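PDB 2IU5: HTH-type dhaKLM operon transcriptional activator DhaS from Lactococcus lactis, which activates transcription of the dhaKLM operon, in complex with DhaQ and upon activation by dihydroxyacetone, and binds an inverted repeat upstream of and partly overlapping the -35 promoter sequence. Local coordinates for residues A[83-87]-A[168-172]. The protein carries 1 engineered substitution. Numbering follows the deposited sequence.
Sequences QNELL and EKLYS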
loop_
_atom_site.group_PDB
_atom_site.type_symbol
_atom_site.label_atom_id
_atom_site.label_comp_id
_atom_site.label_asym_id
_atom_site.label_seq_id
_atom_site.Cartn_x
_atom_site.Cartn_y
_atom_site.Cartn_z
ATOM N N GLN A 83 -7.884 19.508 -1.747
ATOM C CA GLN A 83 -7.616 19.530 -0.311
ATOM C C GLN A 83 -8.942 19.405 0.431
ATOM O O GLN A 83 -9.019 18.702 1.440
ATOM C CB GLN A 83 -6.850 20.781 0.133
ATOM C CG GLN A 83 -5.485 20.856 -0.545
ATOM C CD GLN A 83 -4.602 21.935 0.017
ATOM O OE1 GLN A 83 -4.635 22.229 1.219
ATOM N NE2 GLN A 83 -3.802 22.537 -0.855
ATOM N N ASN A 84 -9.984 20.074 -0.062
ATOM C CA ASN A 84 -11.316 19.944 0.554
ATOM C C ASN A 84 -11.862 18.529 0.354
ATOM O O ASN A 84 -12.471 17.942 1.245
ATOM C CB ASN A 84 -12.264 20.996 -0.046
ATOM C CG ASN A 84 -11.871 22.413 0.345
ATOM O OD1 ASN A 84 -11.294 22.599 1.412
ATOM N ND2 ASN A 84 -12.173 23.412 -0.500
ATOM N N GLU A 85 -11.645 17.959 -0.822
ATOM C CA GLU A 85 -12.132 16.604 -1.068
ATOM C C GLU A 85 -11.480 15.561 -0.181
ATOM O O GLU A 85 -12.145 14.650 0.347
ATOM C CB GLU A 85 -11.943 16.257 -2.545
ATOM C CG GLU A 85 -12.891 17.102 -3.363
ATOM C CD GLU A 85 -12.291 17.626 -4.650
ATOM O OE1 GLU A 85 -11.220 17.117 -5.064
ATOM O OE2 GLU A 85 -12.897 18.547 -5.243
ATOM N N LEU A 86 -10.173 15.674 0.001
ATOM C CA LEU A 86 -9.483 14.779 0.910
ATOM C C LEU A 86 -10.058 14.869 2.319
ATOM O O LEU A 86 -10.302 13.828 2.941
ATOM C CB LEU A 86 -7.983 15.073 0.905
ATOM C CG LEU A 86 -7.222 14.316 1.985
ATOM C CD1 LEU A 86 -7.313 12.791 1.774
ATOM C CD2 LEU A 86 -5.755 14.808 1.930
ATOM N N LEU A 87 -10.275 16.075 2.829
ATOM C CA LEU A 87 -10.873 16.238 4.160
ATOM C C LEU A 87 -12.230 15.547 4.216
ATOM O O LEU A 87 -12.512 14.782 5.143
ATOM C CB LEU A 87 -11.006 17.708 4.542
ATOM C CG LEU A 87 -11.710 17.948 5.877
ATOM C CD1 LEU A 87 -10.927 17.277 7.007
ATOM C CD2 LEU A 87 -11.838 19.469 6.080
ATOM N N GLU A 168 -9.359 11.657 10.393
ATOM C CA GLU A 168 -9.261 13.107 10.228
ATOM C C GLU A 168 -8.036 13.665 10.939
ATOM O O GLU A 168 -7.477 14.687 10.531
ATOM C CB GLU A 168 -10.538 13.809 10.692
ATOM C CG GLU A 168 -10.417 15.336 10.605
ATOM C CD GLU A 168 -11.783 16.010 10.632
ATOM O OE1 GLU A 168 -12.776 15.274 10.558
ATOM O OE2 GLU A 168 -11.848 17.257 10.726
ATOM N N LYS A 169 -7.587 13.013 12.009
ATOM C CA LYS A 169 -6.407 13.480 12.710
ATOM C C LYS A 169 -5.158 13.458 11.843
ATOM O O LYS A 169 -4.179 14.136 12.181
ATOM C CB LYS A 169 -6.198 12.767 14.052
ATOM C CG LYS A 169 -5.585 11.392 13.970
ATOM C CD LYS A 169 -5.311 10.859 15.378
ATOM C CE LYS A 169 -4.890 9.394 15.338
ATOM N NZ LYS A 169 -4.261 9.028 16.638
ATOM N N LEU A 170 -5.209 12.690 10.755
ATOM C CA LEU A 170 -4.058 12.563 9.861
ATOM C C LEU A 170 -4.053 13.595 8.755
ATOM O O LEU A 170 -3.110 13.653 7.961
ATOM C CB LEU A 170 -4.024 11.184 9.232
ATOM C CG LEU A 170 -4.060 10.037 10.234
ATOM C CD1 LEU A 170 -4.084 8.748 9.431
ATOM C CD2 LEU A 170 -2.826 10.101 11.127
ATOM N N TYR A 171 -5.105 14.406 8.703
ATOM C CA TYR A 171 -5.319 15.227 7.519
ATOM C C TYR A 171 -4.181 16.204 7.286
ATOM O O TYR A 171 -3.653 16.267 6.183
ATOM C CB TYR A 171 -6.640 15.959 7.687
ATOM C CG TYR A 171 -6.955 16.927 6.587
ATOM C CD1 TYR A 171 -7.097 16.494 5.278
ATOM C CD2 TYR A 171 -7.108 18.255 6.872
ATOM C CE1 TYR A 171 -7.392 17.389 4.261
ATOM C CE2 TYR A 171 -7.400 19.163 5.885
ATOM C CZ TYR A 171 -7.539 18.711 4.579
ATOM O OH TYR A 171 -7.832 19.633 3.598
ATOM N N SER A 172 -3.794 16.963 8.309
ATOM C CA SER A 172 -2.760 17.972 8.096
ATOM C C SER A 172 -1.457 17.312 7.659
ATOM O O SER A 172 -0.730 17.835 6.806
ATOM C CB SER A 172 -2.549 18.816 9.358
ATOM O OG SER A 172 -2.123 18.036 10.460
#
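Residues 83-87 form a turn near the start of helix 82-95, while 168-172 run from a 3-10 turn, with Tyr171 N bonded to Glu168 O (3.0 Å), into helix 171-183. The backbones come nearest at Leu87 and Tyr171, whose CA atoms lie 6.6 Å apart. A helical carbonyl can accept a second hydrogen bond, and Gln83 O does so: it takes Leu87 N of its own helix at 3.2 Å and Tyr171 OH at 2.6 Å. The tyrosine chi1 of 176° (t) extends the ring across the gap to reach it. Leu87 CB then sits over one ring face, 3.9 Å from the centroid in a CH-pi contact, while Leu86 CG packs at the ring edge, 3.8 Å from Tyr171 CE1. Leu86 continues inward to Trp118 and Leu121 of helix 110-132. Nearer the surface, Leu87 CD1 touches Glu168 OE2 at 3.8 Å, a carboxylate engaged in a salt bridge with Arg91; Asp94 accepts a hydrogen bond from Glu168 N, again joining helix 82-95 to this turn. Here the tyrosine-carbonyl bond and the leucine packing join helix 82-95 to helix 171-183 within the all-helical C-terminal region, a fold characteristic of TetR-family regulators.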